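Local coordinates for protein dTDP-4-dehydrorhamnose reductase (Sulfolobus tokodaii, PDB 2GGS) that binds NADPH and probably reduces dTDP-4-dehydrorhamnose to dTDP-L-rhamnose, at residues Thr173-Ser185 against Val207-Leu219. Residues are numbered along the deposited sequence; the frame is centred on the assembly and turned at random.
Sequences TVFAFKGYYSPIS and VAGERISRFELAL
Tyr180 and Arg211 stack flat on one another, with ring and guanidinium planes 12° apart. NH2 of Arg211 lies over the ring centre, and CZ sits 3.7 Å from the ring centroid, a cation-pi contact. The arginine reaches the ring on an extended chain, its CG anti to the backbone N (chi1 175°). Asp247 takes the NE of Arg211 in a salt bridge. Replacing Tyr180 with an alanine would probably uncover this face of the guanidinium and leave it freer to turn, though its salt bridge to Asp247 would remain.

Arg214 makes the second stack, on Tyr181. Its CZ is 4.1 Å from the Tyr181 ring centroid, offset toward the rim. The bend of the side chain at chi2 (84°) brings the guanidinium between the Phe177 ring edge and the Tyr181 ring face. Phe177 covers the other guanidinium face, with the planes nearly perpendicular. Pro183 CD lies over the opposite face of the Tyr181 ring, so that ring is sandwiched. Leu217 CD2 touches Tyr181 OH at 3.3 Å, and Ile212 CG2 packs on Pro183 CD at 3.6 Å.

Tyr181 and Ile212 form an antiparallel hydrogen-bonded pair, with Ile212 N to Tyr181 O at 2.9 Å. Ser213 is the N-cap of the next helix; its OG accepts from Glu216 N at 3.0 Å. Arg214 N, in the first turn, donates to Gly179 O.

Strand 212-213 of the two-stranded ribbon 180-181/212-213 runs directly into helix 214-224. That helix packs on strand 174-177, which pairs in parallel with strand 231-234. Helix 160-169 meets Val174 and Tyr181, and the Tyr181 side chain lies about 6 Å from the bound NADPH.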
loop_
_atom_site.group_PDB
_atom_site.type_symbol
_atom_site.label_atom_id
_atom_site.label_comp_id
_atom_site.label_asym_id
_atom_site.label_seq_id
_atom_site.Cartn_x
_atom_site.Cartn_y
_atom_site.Cartn_z
ATOM N N THR A 173 -18.805 16.215 -10.748
ATOM C CA THR A 173 -17.845 17.005 -9.995
ATOM C C THR A 173 -16.993 16.118 -9.090
ATOM O O THR A 173 -17.523 15.238 -8.362
ATOM C CB THR A 173 -18.540 18.105 -9.194
ATOM O OG1 THR A 173 -19.224 18.972 -10.109
ATOM C CG2 THR A 173 -17.532 18.921 -8.352
ATOM N N VAL A 174 -15.678 16.318 -9.192
ATOM C CA VAL A 174 -14.708 15.728 -8.283
ATOM C C VAL A 174 -14.441 16.691 -7.144
ATOM O O VAL A 174 -14.101 17.857 -7.363
ATOM C CB VAL A 174 -13.348 15.424 -9.003
ATOM C CG1 VAL A 174 -12.255 15.158 -7.977
ATOM C CG2 VAL A 174 -13.479 14.236 -9.904
ATOM N N PHE A 175 -14.615 16.212 -5.916
ATOM C CA PHE A 175 -14.250 16.979 -4.736
ATOM C C PHE A 175 -12.868 16.574 -4.230
ATOM O O PHE A 175 -12.670 15.473 -3.726
ATOM C CB PHE A 175 -15.347 16.828 -3.671
ATOM C CG PHE A 175 -16.665 17.370 -4.129
ATOM C CD1 PHE A 175 -16.913 18.740 -4.062
ATOM C CD2 PHE A 175 -17.603 16.544 -4.716
ATOM C CE1 PHE A 175 -18.111 19.261 -4.521
ATOM C CE2 PHE A 175 -18.810 17.056 -5.186
ATOM C CZ PHE A 175 -19.058 18.419 -5.094
ATOM N N ALA A 176 -11.894 17.452 -4.424
ATOM C CA ALA A 176 -10.516 17.102 -4.145
ATOM C C ALA A 176 -10.107 17.653 -2.808
ATOM O O ALA A 176 -10.089 18.860 -2.577
ATOM C CB ALA A 176 -9.553 17.585 -5.276
ATOM N N PHE A 177 -9.773 16.732 -1.903
ATOM C CA PHE A 177 -9.259 17.095 -0.606
ATOM C C PHE A 177 -8.089 18.073 -0.716
ATOM O O PHE A 177 -7.140 17.834 -1.465
ATOM C CB PHE A 177 -8.823 15.821 0.141
ATOM C CG PHE A 177 -8.228 16.070 1.501
ATOM C CD1 PHE A 177 -8.969 16.709 2.506
ATOM C CD2 PHE A 177 -6.935 15.621 1.807
ATOM C CE1 PHE A 177 -8.430 16.929 3.784
ATOM C CE2 PHE A 177 -6.370 15.838 3.087
ATOM C CZ PHE A 177 -7.135 16.481 4.088
ATOM N N LYS A 178 -8.171 19.167 0.037
ATOM C CA LYS A 178 -7.037 20.080 0.189
ATOM C C LYS A 178 -5.963 19.446 1.061
ATOM O O LYS A 178 -6.045 19.500 2.292
ATOM C CB LYS A 178 -7.476 21.429 0.780
ATOM C CG LYS A 178 -6.371 22.510 0.819
ATOM C CD LYS A 178 -6.929 23.815 1.412
ATOM C CE LYS A 178 -5.873 24.793 1.840
ATOM N NZ LYS A 178 -6.534 25.820 2.709
ATOM N N GLY A 179 -4.956 18.871 0.405
ATOM C CA GLY A 179 -3.827 18.264 1.097
ATOM C C GLY A 179 -2.957 17.527 0.101
ATOM O O GLY A 179 -3.336 17.388 -1.073
ATOM N N TYR A 180 -1.824 17.032 0.588
ATOM C CA TYR A 180 -0.704 16.539 -0.251
ATOM C C TYR A 180 -0.615 15.064 0.076
ATOM O O TYR A 180 -0.696 14.696 1.260
ATOM C CB TYR A 180 0.552 17.298 0.025
ATOM C CG TYR A 180 0.376 18.775 -0.304
ATOM C CD1 TYR A 180 -0.203 19.616 0.619
ATOM C CD2 TYR A 180 0.793 19.295 -1.535
ATOM C CE1 TYR A 180 -0.399 20.938 0.349
ATOM C CE2 TYR A 180 0.612 20.675 -1.837
ATOM C CZ TYR A 180 0.019 21.474 -0.870
ATOM O OH TYR A 180 -0.171 22.832 -1.087
ATOM N N TYR A 181 -0.265 14.240 -0.888
ATOM C CA TYR A 181 0.543 13.064 -0.654
ATOM C C TYR A 181 1.523 12.654 -1.743
ATOM O O TYR A 181 1.945 13.505 -2.530
ATOM C CB TYR A 181 -0.571 11.962 -0.462
ATOM C CG TYR A 181 -1.401 11.576 -1.724
ATOM C CD1 TYR A 181 -1.738 12.528 -2.716
ATOM C CD2 TYR A 181 -1.884 10.275 -1.883
ATOM C CE1 TYR A 181 -2.463 12.183 -3.856
ATOM C CE2 TYR A 181 -2.647 9.913 -3.008
ATOM C CZ TYR A 181 -2.933 10.866 -3.998
ATOM O OH TYR A 181 -3.641 10.481 -5.121
ATOM N N SER A 182 1.897 11.365 -1.802
ATOM C CA SER A 182 2.917 10.942 -2.739
ATOM C C SER A 182 2.504 9.678 -3.554
ATOM O O SER A 182 3.094 8.610 -3.398
ATOM C CB SER A 182 4.260 10.707 -2.004
ATOM O OG SER A 182 4.048 9.982 -0.840
ATOM N N PRO A 183 1.529 9.839 -4.457
ATOM C CA PRO A 183 0.927 8.668 -5.104
ATOM C C PRO A 183 1.937 7.924 -5.987
ATOM O O PRO A 183 2.719 8.554 -6.715
ATOM C CB PRO A 183 -0.195 9.278 -5.957
ATOM C CG PRO A 183 0.268 10.728 -6.206
ATOM C CD PRO A 183 0.897 11.105 -4.895
ATOM N N ILE A 184 1.932 6.596 -5.915
ATOM C CA ILE A 184 2.753 5.750 -6.755
ATOM C C ILE A 184 1.845 4.730 -7.419
ATOM O O ILE A 184 0.901 4.225 -6.777
ATOM C CB ILE A 184 3.883 5.069 -5.892
ATOM C CG1 ILE A 184 4.899 4.268 -6.742
ATOM C CG2 ILE A 184 3.241 4.217 -4.688
ATOM C CD1 ILE A 184 6.109 3.813 -5.926
ATOM N N SER A 185 2.081 4.427 -8.690
ATOM C CA SER A 185 1.306 3.357 -9.345
ATOM C C SER A 185 1.656 2.023 -8.741
ATOM O O SER A 185 2.792 1.789 -8.302
ATOM C CB SER A 185 1.530 3.281 -10.846
ATOM O OG SER A 185 2.891 3.003 -11.127
ATOM N N VAL A 207 9.057 4.126 0.020
ATOM C CA VAL A 207 9.046 4.028 -1.444
ATOM C C VAL A 207 7.692 4.598 -1.930
ATOM O O VAL A 207 6.678 3.909 -1.890
ATOM C CB VAL A 207 9.250 2.570 -1.968
ATOM C CG1 VAL A 207 9.311 2.551 -3.474
ATOM C CG2 VAL A 207 10.509 1.909 -1.386
ATOM N N ALA A 208 7.677 5.860 -2.376
ATOM C CA ALA A 208 6.454 6.493 -2.874
ATOM C C ALA A 208 6.764 7.550 -3.939
ATOM O O ALA A 208 7.925 7.686 -4.352
ATOM C CB ALA A 208 5.657 7.104 -1.728
ATOM N N GLY A 209 5.730 8.253 -4.382
ATOM C CA GLY A 209 5.831 9.143 -5.544
ATOM C C GLY A 209 6.295 10.540 -5.157
ATOM O O GLY A 209 6.756 10.764 -4.075
ATOM N N GLU A 210 6.175 11.478 -6.087
ATOM C CA GLU A 210 6.512 12.875 -5.808
ATOM C C GLU A 210 5.343 13.525 -5.071
ATOM O O GLU A 210 4.168 13.193 -5.314
ATOM C CB GLU A 210 6.762 13.612 -7.136
ATOM C CG GLU A 210 7.901 13.064 -7.960
ATOM C CD GLU A 210 9.188 13.847 -7.737
ATOM O OE1 GLU A 210 10.219 13.438 -8.300
ATOM O OE2 GLU A 210 9.176 14.843 -6.973
ATOM N N ARG A 211 5.656 14.445 -4.158
ATOM C CA ARG A 211 4.625 15.183 -3.419
ATOM C C ARG A 211 3.710 15.973 -4.376
ATOM O O ARG A 211 4.206 16.722 -5.219
ATOM C CB ARG A 211 5.276 16.146 -2.432
ATOM C CG ARG A 211 4.281 17.077 -1.676
ATOM C CD ARG A 211 5.099 17.944 -0.675
ATOM N NE ARG A 211 4.283 18.830 0.148
ATOM C CZ ARG A 211 3.844 20.032 -0.225
ATOM N NH1 ARG A 211 4.155 20.520 -1.416
ATOM N NH2 ARG A 211 3.123 20.760 0.626
ATOM N N ILE A 212 2.394 15.800 -4.245
ATOM C CA ILE A 212 1.434 16.503 -5.084
ATOM C C ILE A 212 0.132 16.685 -4.329
ATOM O O ILE A 212 -0.190 15.894 -3.441
ATOM C CB ILE A 212 1.192 15.720 -6.431
ATOM C CG1 ILE A 212 0.539 16.593 -7.520
ATOM C CG2 ILE A 212 0.350 14.445 -6.166
ATOM C CD1 ILE A 212 0.406 15.891 -8.895
ATOM N N SER A 213 -0.602 17.755 -4.653
ATOM C CA SER A 213 -1.908 17.967 -4.048
ATOM C C SER A 213 -2.956 17.154 -4.804
ATOM O O SER A 213 -2.794 16.858 -6.002
ATOM C CB SER A 213 -2.257 19.484 -4.028
ATOM O OG SER A 213 -2.591 19.956 -5.331
ATOM N N ARG A 214 -4.059 16.800 -4.133
ATOM C CA ARG A 214 -5.111 16.093 -4.858
ATOM C C ARG A 214 -5.672 16.941 -5.992
ATOM O O ARG A 214 -6.022 16.425 -7.053
ATOM C CB ARG A 214 -6.252 15.730 -3.900
ATOM C CG ARG A 214 -6.019 14.417 -3.140
ATOM C CD ARG A 214 -5.193 14.585 -1.936
ATOM N NE ARG A 214 -5.197 13.378 -1.083
ATOM C CZ ARG A 214 -4.407 13.206 -0.033
ATOM N NH1 ARG A 214 -3.515 14.132 0.308
ATOM N NH2 ARG A 214 -4.501 12.087 0.678
ATOM N N PHE A 215 -5.764 18.247 -5.738
ATOM C CA PHE A 215 -6.330 19.195 -6.705
ATOM C C PHE A 215 -5.491 19.203 -7.974
ATOM O O PHE A 215 -6.013 19.038 -9.086
ATOM C CB PHE A 215 -6.389 20.591 -6.082
ATOM C CG PHE A 215 -7.151 21.619 -6.921
ATOM C CD1 PHE A 215 -8.480 21.399 -7.279
ATOM C CD2 PHE A 215 -6.540 22.809 -7.294
ATOM C CE1 PHE A 215 -9.209 22.338 -8.052
ATOM C CE2 PHE A 215 -7.247 23.764 -8.062
ATOM C CZ PHE A 215 -8.598 23.519 -8.420
ATOM N N GLU A 216 -4.180 19.362 -7.818
ATOM C CA GLU A 216 -3.361 19.425 -9.019
ATOM C C GLU A 216 -3.456 18.080 -9.737
ATOM O O GLU A 216 -3.565 18.027 -10.961
ATOM C CB GLU A 216 -1.904 19.794 -8.735
ATOM C CG GLU A 216 -1.087 19.787 -10.038
ATOM C CD GLU A 216 0.413 19.991 -9.893
ATOM O OE1 GLU A 216 0.964 19.765 -8.799
ATOM O OE2 GLU A 216 1.049 20.347 -10.936
ATOM N N LEU A 217 -3.423 16.985 -8.964
ATOM C CA LEU A 217 -3.456 15.661 -9.584
ATOM C C LEU A 217 -4.723 15.461 -10.407
ATOM O O LEU A 217 -4.661 14.983 -11.537
ATOM C CB LEU A 217 -3.313 14.555 -8.524
ATOM C CG LEU A 217 -3.348 13.103 -9.015
ATOM C CD1 LEU A 217 -2.325 12.876 -10.119
ATOM C CD2 LEU A 217 -3.069 12.176 -7.859
ATOM N N ALA A 218 -5.856 15.876 -9.839
ATOM C CA ALA A 218 -7.152 15.726 -10.475
ATOM C C ALA A 218 -7.201 16.538 -11.776
ATOM O O ALA A 218 -7.646 16.035 -12.797
ATOM C CB ALA A 218 -8.250 16.159 -9.518
ATOM N N LEU A 219 -6.694 17.771 -11.720
ATOM C CA LEU A 219 -6.683 18.651 -12.894
ATOM C C LEU A 219 -5.699 18.185 -13.970
ATOM O O LEU A 219 -5.977 18.365 -15.170
ATOM C CB LEU A 219 -6.389 20.099 -12.500
ATOM C CG LEU A 219 -7.493 20.844 -11.756
ATOM C CD1 LEU A 219 -7.057 22.247 -11.344
ATOM C CD2 LEU A 219 -8.759 20.931 -12.593
HETATM O O HOH W 1 -5.672 19.474 -3.038
HETATM O O HOH W 2 4.249 10.188 -8.249
#